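PDB 3GBH: NAD(P)H-flavin oxidoreductase from Staphylococcus epidermidis ATCC 12228, which probably catalyses the NAD(P)H-dependent reduction of flavin or related acceptors, using bound FMN as its redox cofactor in the manner of the nitroreductase family. Local coordinates for residues K22-I30 and S76-A84. Numbering follows the deposited sequence.
With FMN (flavin mononucleotide), chain H.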
ATOM      1  N   LYS B  22     -31.100   3.048 -16.362  1.00 24.70           N
ATOM      2  CA  LYS B  22     -32.197   3.808 -16.984  1.00 26.52           C
ATOM      3  C   LYS B  22     -33.553   3.081 -17.057  1.00 25.24           C
ATOM      4  O   LYS B  22     -34.561   3.689 -17.417  1.00 25.37           O
ATOM      5  CB  LYS B  22     -31.734   4.266 -18.377  1.00 27.92           C
ATOM      6  CG  LYS B  22     -30.421   5.043 -18.267  1.00 30.38           C
ATOM      7  CD  LYS B  22     -30.052   5.815 -19.488  1.00 34.14           C
ATOM      8  CE  LYS B  22     -28.719   6.518 -19.248  1.00 32.07           C
ATOM      9  NZ  LYS B  22     -28.453   7.501 -20.331  1.00 32.06           N
ATOM     10  N   VAL B  23     -33.570   1.794 -16.708  1.00 23.79           N
ATOM     11  CA  VAL B  23     -34.793   0.999 -16.672  1.00 24.07           C
ATOM     12  C   VAL B  23     -34.863   0.312 -15.292  1.00 22.95           C
ATOM     13  O   VAL B  23     -34.001  -0.498 -14.946  1.00 22.46           O
ATOM     14  CB  VAL B  23     -34.800  -0.046 -17.795  1.00 24.44           C
ATOM     15  CG1 VAL B  23     -36.117  -0.792 -17.843  1.00 24.36           C
ATOM     16  CG2 VAL B  23     -34.517   0.634 -19.141  1.00 27.46           C
ATOM     17  N   PHE B  24     -35.878   0.676 -14.519  1.00 21.49           N
ATOM     18  CA  PHE B  24     -36.099   0.158 -13.186  1.00 21.86           C
ATOM     19  C   PHE B  24     -37.331  -0.744 -13.158  1.00 22.23           C
ATOM     20  O   PHE B  24     -38.132  -0.767 -14.104  1.00 20.79           O
ATOM     21  CB  PHE B  24     -36.320   1.304 -12.209  1.00 23.07           C
ATOM     22  CG  PHE B  24     -35.220   2.309 -12.212  1.00 24.17           C
ATOM     23  CD1 PHE B  24     -34.145   2.176 -11.348  1.00 23.04           C
ATOM     24  CD2 PHE B  24     -35.250   3.396 -13.086  1.00 23.08           C
ATOM     25  CE1 PHE B  24     -33.116   3.107 -11.350  1.00 22.57           C
ATOM     26  CE2 PHE B  24     -34.206   4.342 -13.090  1.00 21.03           C
ATOM     27  CZ  PHE B  24     -33.152   4.193 -12.221  1.00 22.21           C
ATOM     28  N   ASP B  25     -37.447  -1.505 -12.073  1.00 22.07           N
ATOM     29  CA  ASP B  25     -38.593  -2.337 -11.825  1.00 22.31           C
ATOM     30  C   ASP B  25     -39.776  -1.422 -11.450  1.00 22.92           C
ATOM     31  O   ASP B  25     -39.825  -0.779 -10.391  1.00 21.70           O
ATOM     32  CB  ASP B  25     -38.264  -3.382 -10.751  1.00 22.26           C
ATOM     33  CG  ASP B  25     -39.429  -4.325 -10.450  1.00 25.04           C
ATOM     34  OD1 ASP B  25     -40.565  -4.080 -10.915  1.00 26.96           O
ATOM     35  OD2 ASP B  25     -39.204  -5.305  -9.718  1.00 28.00           O
ATOM     36  N   GLU B  26     -40.730  -1.375 -12.358  1.00 24.13           N
ATOM     37  CA  GLU B  26     -41.873  -0.487 -12.256  1.00 26.58           C
ATOM     38  C   GLU B  26     -42.796  -0.849 -11.098  1.00 26.01           C
ATOM     39  O   GLU B  26     -43.621  -0.035 -10.678  1.00 26.50           O
ATOM     40  CB  GLU B  26     -42.648  -0.577 -13.573  1.00 28.39           C
ATOM     41  CG  GLU B  26     -43.400   0.662 -13.983  1.00 34.12           C
ATOM     42  CD  GLU B  26     -44.306   0.397 -15.176  1.00 32.15           C
ATOM     43  OE1 GLU B  26     -43.977  -0.509 -15.971  1.00 37.70           O
ATOM     44  OE2 GLU B  26     -45.356   1.075 -15.299  1.00 43.47           O
ATOM     45  N   ASN B  27     -42.676  -2.076 -10.598  1.00 26.29           N
ATOM     46  CA  ASN B  27     -43.545  -2.574  -9.532  1.00 27.02           C
ATOM     47  C   ASN B  27     -42.869  -2.620  -8.173  1.00 27.42           C
ATOM     48  O   ASN B  27     -43.463  -3.059  -7.199  1.00 27.96           O
ATOM     49  CB  ASN B  27     -44.018  -3.960  -9.892  1.00 28.14           C
ATOM     50  CG  ASN B  27     -44.839  -3.972 -11.155  1.00 29.95           C
ATOM     51  OD1 ASN B  27     -44.463  -4.612 -12.137  1.00 36.05           O
ATOM     52  ND2 ASN B  27     -45.958  -3.244 -11.151  1.00 27.68           N
ATOM     53  N   TYR B  28     -41.615  -2.186  -8.113  1.00 26.12           N
ATOM     54  CA  TYR B  28     -40.894  -2.124  -6.865  1.00 25.99           C
ATOM     55  C   TYR B  28     -40.960  -0.700  -6.337  1.00 26.24           C
ATOM     56  O   TYR B  28     -40.603   0.240  -7.053  1.00 27.24           O
ATOM     57  CB  TYR B  28     -39.430  -2.523  -7.063  1.00 26.93           C
ATOM     58  CG  TYR B  28     -38.725  -2.497  -5.768  1.00 26.91           C
ATOM     59  CD1 TYR B  28     -38.116  -1.344  -5.327  1.00 27.94           C
ATOM     60  CD2 TYR B  28     -38.740  -3.600  -4.932  1.00 29.40           C
ATOM     61  CE1 TYR B  28     -37.522  -1.286  -4.091  1.00 29.48           C
ATOM     62  CE2 TYR B  28     -38.131  -3.560  -3.686  1.00 30.58           C
ATOM     63  CZ  TYR B  28     -37.526  -2.390  -3.271  1.00 28.99           C
ATOM     64  OH  TYR B  28     -36.910  -2.283  -2.044  1.00 31.38           O
ATOM     65  N   LYS B  29     -41.399  -0.540  -5.090  1.00 24.25           N
ATOM     66  CA  LYS B  29     -41.389   0.757  -4.447  1.00 24.57           C
ATOM     67  C   LYS B  29     -40.549   0.695  -3.162  1.00 24.96           C
ATOM     68  O   LYS B  29     -40.595  -0.287  -2.403  1.00 25.41           O
ATOM     69  CB  LYS B  29     -42.807   1.245  -4.162  1.00 25.75           C
ATOM     70  CG  LYS B  29     -43.729   1.367  -5.403  1.00 26.89           C
ATOM     71  CD  LYS B  29     -43.233   2.372  -6.471  1.00 26.99           C
ATOM     72  CE  LYS B  29     -43.987   2.214  -7.811  1.00 26.57           C
ATOM     73  NZ  LYS B  29     -43.367   3.005  -8.915  1.00 22.11           N
ATOM     74  N   ILE B  30     -39.765   1.735  -2.952  1.00 24.45           N
ATOM     75  CA  ILE B  30     -38.834   1.829  -1.831  1.00 23.57           C
ATOM     76  C   ILE B  30     -39.588   2.212  -0.566  1.00 23.96           C
ATOM     77  O   ILE B  30     -40.260   3.225  -0.544  1.00 24.53           O
ATOM     78  CB  ILE B  30     -37.742   2.855  -2.134  1.00 24.64           C
ATOM     79  CG1 ILE B  30     -36.909   2.388  -3.350  1.00 25.26           C
ATOM     80  CG2 ILE B  30     -36.847   3.064  -0.919  1.00 21.96           C
ATOM     81  CD1 ILE B  30     -35.920   3.413  -3.846  1.00 24.30           C
ATOM     82  N   SER B  76     -38.306   9.860 -20.212  1.00 27.73           N
ATOM     83  CA  SER B  76     -39.624   9.418 -19.786  1.00 27.74           C
ATOM     84  C   SER B  76     -39.588   8.014 -19.182  1.00 28.01           C
ATOM     85  O   SER B  76     -40.336   7.717 -18.250  1.00 29.00           O
ATOM     86  CB  SER B  76     -40.624   9.462 -20.956  1.00 28.54           C
ATOM     87  OG  SER B  76     -40.217   8.539 -21.961  1.00 33.31           O
ATOM     88  N   ARG B  77     -38.715   7.151 -19.678  1.00 27.43           N
ATOM     89  CA  ARG B  77     -38.678   5.794 -19.152  1.00 27.24           C
ATOM     90  C   ARG B  77     -38.160   5.756 -17.722  1.00 25.99           C
ATOM     91  O   ARG B  77     -38.677   5.001 -16.896  1.00 24.48           O
ATOM     92  CB  ARG B  77     -37.856   4.867 -20.038  1.00 29.24           C
ATOM     93  CG  ARG B  77     -38.235   3.423 -19.817  1.00 33.85           C
ATOM     94  CD  ARG B  77     -37.917   2.549 -20.995  1.00 40.82           C
ATOM     95  NE  ARG B  77     -38.493   1.218 -20.793  1.00 44.42           N
ATOM     96  CZ  ARG B  77     -37.969   0.083 -21.253  1.00 43.32           C
ATOM     97  NH1 ARG B  77     -36.831   0.084 -21.946  1.00 44.22           N
ATOM     98  NH2 ARG B  77     -38.587  -1.069 -21.005  1.00 42.69           N
ATOM     99  N   GLN B  78     -37.141   6.571 -17.432  1.00 23.50           N
ATOM    100  CA  GLN B  78     -36.604   6.634 -16.091  1.00 23.84           C
ATOM    101  C   GLN B  78     -37.702   7.131 -15.162  1.00 22.97           C
ATOM    102  O   GLN B  78     -37.906   6.559 -14.103  1.00 23.89           O
ATOM    103  CB  GLN B  78     -35.379   7.562 -15.974  1.00 22.78           C
ATOM    104  CG  GLN B  78     -34.138   7.136 -16.739  1.00 24.68           C
ATOM    105  CD  GLN B  78     -34.061   7.811 -18.095  1.00 29.59           C
ATOM    106  OE1 GLN B  78     -35.017   7.783 -18.863  1.00 22.92           O
ATOM    107  NE2 GLN B  78     -32.930   8.447 -18.376  1.00 22.46           N
ATOM    108  N   LEU B  79     -38.404   8.189 -15.565  1.00 22.27           N
ATOM    109  CA  LEU B  79     -39.490   8.748 -14.752  1.00 22.98           C
ATOM    110  C   LEU B  79     -40.599   7.728 -14.478  1.00 24.16           C
ATOM    111  O   LEU B  79     -41.036   7.565 -13.329  1.00 24.91           O
ATOM    112  CB  LEU B  79     -40.128   9.971 -15.426  1.00 22.88           C
ATOM    113  CG  LEU B  79     -41.239  10.637 -14.604  1.00 22.84           C
ATOM    114  CD1 LEU B  79     -40.700  11.200 -13.240  1.00 22.30           C
ATOM    115  CD2 LEU B  79     -41.897  11.711 -15.407  1.00 24.98           C
ATOM    116  N   THR B  80     -41.078   7.090 -15.542  1.00 23.65           N
ATOM    117  CA  THR B  80     -42.119   6.072 -15.439  1.00 24.37           C
ATOM    118  C   THR B  80     -41.774   4.892 -14.542  1.00 24.31           C
ATOM    119  O   THR B  80     -42.566   4.501 -13.666  1.00 25.07           O
ATOM    120  CB  THR B  80     -42.412   5.506 -16.818  1.00 26.30           C
ATOM    121  OG1 THR B  80     -42.980   6.549 -17.623  1.00 29.01           O
ATOM    122  CG2 THR B  80     -43.390   4.298 -16.736  1.00 29.24           C
ATOM    123  N   THR B  81     -40.596   4.317 -14.760  1.00 23.38           N
ATOM    124  CA  THR B  81     -40.261   3.047 -14.130  1.00 22.14           C
ATOM    125  C   THR B  81     -39.665   3.191 -12.716  1.00 21.86           C
ATOM    126  O   THR B  81     -39.724   2.252 -11.917  1.00 21.66           O
ATOM    127  CB  THR B  81     -39.374   2.199 -15.043  1.00 22.77           C
ATOM    128  OG1 THR B  81     -38.088   2.815 -15.178  1.00 22.18           O
ATOM    129  CG2 THR B  81     -40.024   2.022 -16.446  1.00 19.61           C
ATOM    130  N   SER B  82     -39.094   4.353 -12.422  1.00 21.67           N
ATOM    131  CA  SER B  82     -38.414   4.594 -11.155  1.00 22.49           C
ATOM    132  C   SER B  82     -39.313   4.450  -9.921  1.00 22.20           C
ATOM    133  O   SER B  82     -40.539   4.733  -9.960  1.00 22.18           O
ATOM    134  CB  SER B  82     -37.792   6.001 -11.146  1.00 22.40           C
ATOM    135  OG  SER B  82     -38.779   7.012 -11.189  1.00 23.89           O
ATOM    136  N   SER B  83     -38.708   4.033  -8.817  1.00 21.16           N
ATOM    137  CA  SER B  83     -39.429   4.043  -7.547  1.00 21.66           C
ATOM    138  C   SER B  83     -39.747   5.486  -7.159  1.00 22.33           C
ATOM    139  O   SER B  83     -40.790   5.760  -6.590  1.00 20.20           O
ATOM    140  CB  SER B  83     -38.612   3.361  -6.460  1.00 23.21           C
ATOM    141  OG  SER B  83     -38.520   1.972  -6.726  1.00 24.64           O
ATOM    142  N   ALA B  84     -38.808   6.391  -7.454  1.00 20.30           N
ATOM    143  CA  ALA B  84     -39.016   7.805  -7.234  1.00 21.08           C
ATOM    144  C   ALA B  84     -38.115   8.565  -8.192  1.00 21.29           C
ATOM    145  O   ALA B  84     -37.019   8.078  -8.538  1.00 20.36           O
ATOM    146  CB  ALA B  84     -38.667   8.183  -5.745  1.00 21.37           C
TER
HETATM  147  N1  FMN H 300     -28.498  10.422 -18.367  1.00 26.79           N
HETATM  148  C2  FMN H 300     -29.718  10.397 -19.029  1.00 29.05           C
HETATM  149  O2  FMN H 300     -30.173   9.350 -19.500  1.00 28.12           O
HETATM  150  N3  FMN H 300     -30.418  11.565 -19.179  1.00 26.22           N
HETATM  151  C4  FMN H 300     -29.932  12.768 -18.661  1.00 28.95           C
HETATM  152  O4  FMN H 300     -30.593  13.811 -18.821  1.00 27.97           O
HETATM  153  C4A FMN H 300     -28.705  12.790 -18.017  1.00 25.78           C
HETATM  154  N5  FMN H 300     -28.165  13.964 -17.522  1.00 25.88           N
HETATM  155  C5A FMN H 300     -27.134  13.922 -16.607  1.00 25.95           C
HETATM  156  C6  FMN H 300     -26.811  15.046 -15.827  1.00 25.91           C
HETATM  157  C7  FMN H 300     -25.783  14.998 -14.910  1.00 25.53           C
HETATM  158  C7M FMN H 300     -25.446  16.212 -14.087  1.00 26.99           C
HETATM  159  C8  FMN H 300     -25.040  13.820 -14.771  1.00 26.33           C
HETATM  160  C8M FMN H 300     -23.914  13.691 -13.793  1.00 24.47           C
HETATM  161  C9  FMN H 300     -25.354  12.715 -15.540  1.00 25.64           C
HETATM  162  C9A FMN H 300     -26.406  12.733 -16.462  1.00 27.17           C
HETATM  163  N10 FMN H 300     -26.744  11.610 -17.231  1.00 27.38           N
HETATM  164  C10 FMN H 300     -27.981  11.599 -17.879  1.00 28.41           C
HETATM  165  C1' FMN H 300     -26.024  10.291 -17.036  1.00 25.48           C
HETATM  166  C2' FMN H 300     -24.674  10.395 -17.745  1.00 26.98           C
HETATM  167  O2' FMN H 300     -24.826  10.238 -19.145  1.00 25.38           O
HETATM  168  C3' FMN H 300     -23.726   9.334 -17.175  1.00 27.11           C
HETATM  169  O3' FMN H 300     -23.466   9.635 -15.826  1.00 27.19           O
HETATM  170  C4' FMN H 300     -22.405   9.203 -17.931  1.00 28.68           C
HETATM  171  O4' FMN H 300     -22.668   8.738 -19.255  1.00 27.17           O
HETATM  172  C5' FMN H 300     -21.472   8.241 -17.199  1.00 27.90           C
HETATM  173  O5' FMN H 300     -22.065   6.950 -17.120  1.00 24.97           O
HETATM  174  P   FMN H 300     -22.291   6.255 -15.700  1.00 25.45           P
HETATM  175  O1P FMN H 300     -22.894   4.893 -15.893  1.00 23.29           O
HETATM  176  O2P FMN H 300     -23.155   7.167 -14.880  1.00 23.75           O
HETATM  177  O3P FMN H 300     -20.970   6.116 -14.981  1.00 24.66           O
HETATM  178  O   HOH W   1     -37.703   0.202  -9.045  1.00 19.87           O
HETATM  179  O   HOH W   2     -41.034   1.768  -9.453  1.00 23.05           O
HETATM  180  O   HOH W   3     -43.105   5.628  -7.998  1.00 29.79           O
HETATM  181  O   HOH W   4     -40.888   4.457  -4.029  1.00 25.62           O
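Residues 22-30, an irregular strip of chain with a type I beta turn from Asp25 to Tyr28, run along helix 76-81 and the two residues beyond it, their CA atoms coming nearest at 4.3 Å between Glu26 and Thr81. Side-chain hydroxyls stitch the two together where backbone pairing is lacking. Thr81 OG1 accepts a hydrogen bond from Phe24 N at 3.1 Å, nearly straight at 167°, while giving its own proton to Arg77 O one helical turn back. With Thr81 OG1 lying between its backbone N and carbonyl carbon (chi1 68°), the hydroxyl reaches both partners and also meets the edge of the Phe24 ring, 3.6 Å from Phe24 CD2. Ser83 reverses the roles: its OG donates across to Tyr28 O at 2.7 Å, from above the carbonyl plane, and accepts from a water that also donates to Asp25 O. Toward the cofactor end, Val23 lays CG1 over one face of the Arg77 guanidinium, 3.9 Å above its plane; next to it Lys22 and Gln78 point the same way into the cofactor pocket. Lys22 NZ donates to FMN O2 at 2.7 Å, and Gln78 NE2, held by Asn162, lies 3.1 Å from the same oxygen. Beneath the contact Phe24 and Gln78 rest on Ala190 of strand 183-192, Ile30 meets Met35 of helix 32-42, and a classic beta bulge opposite Ile191 leads from Ser83 into strand 84-91.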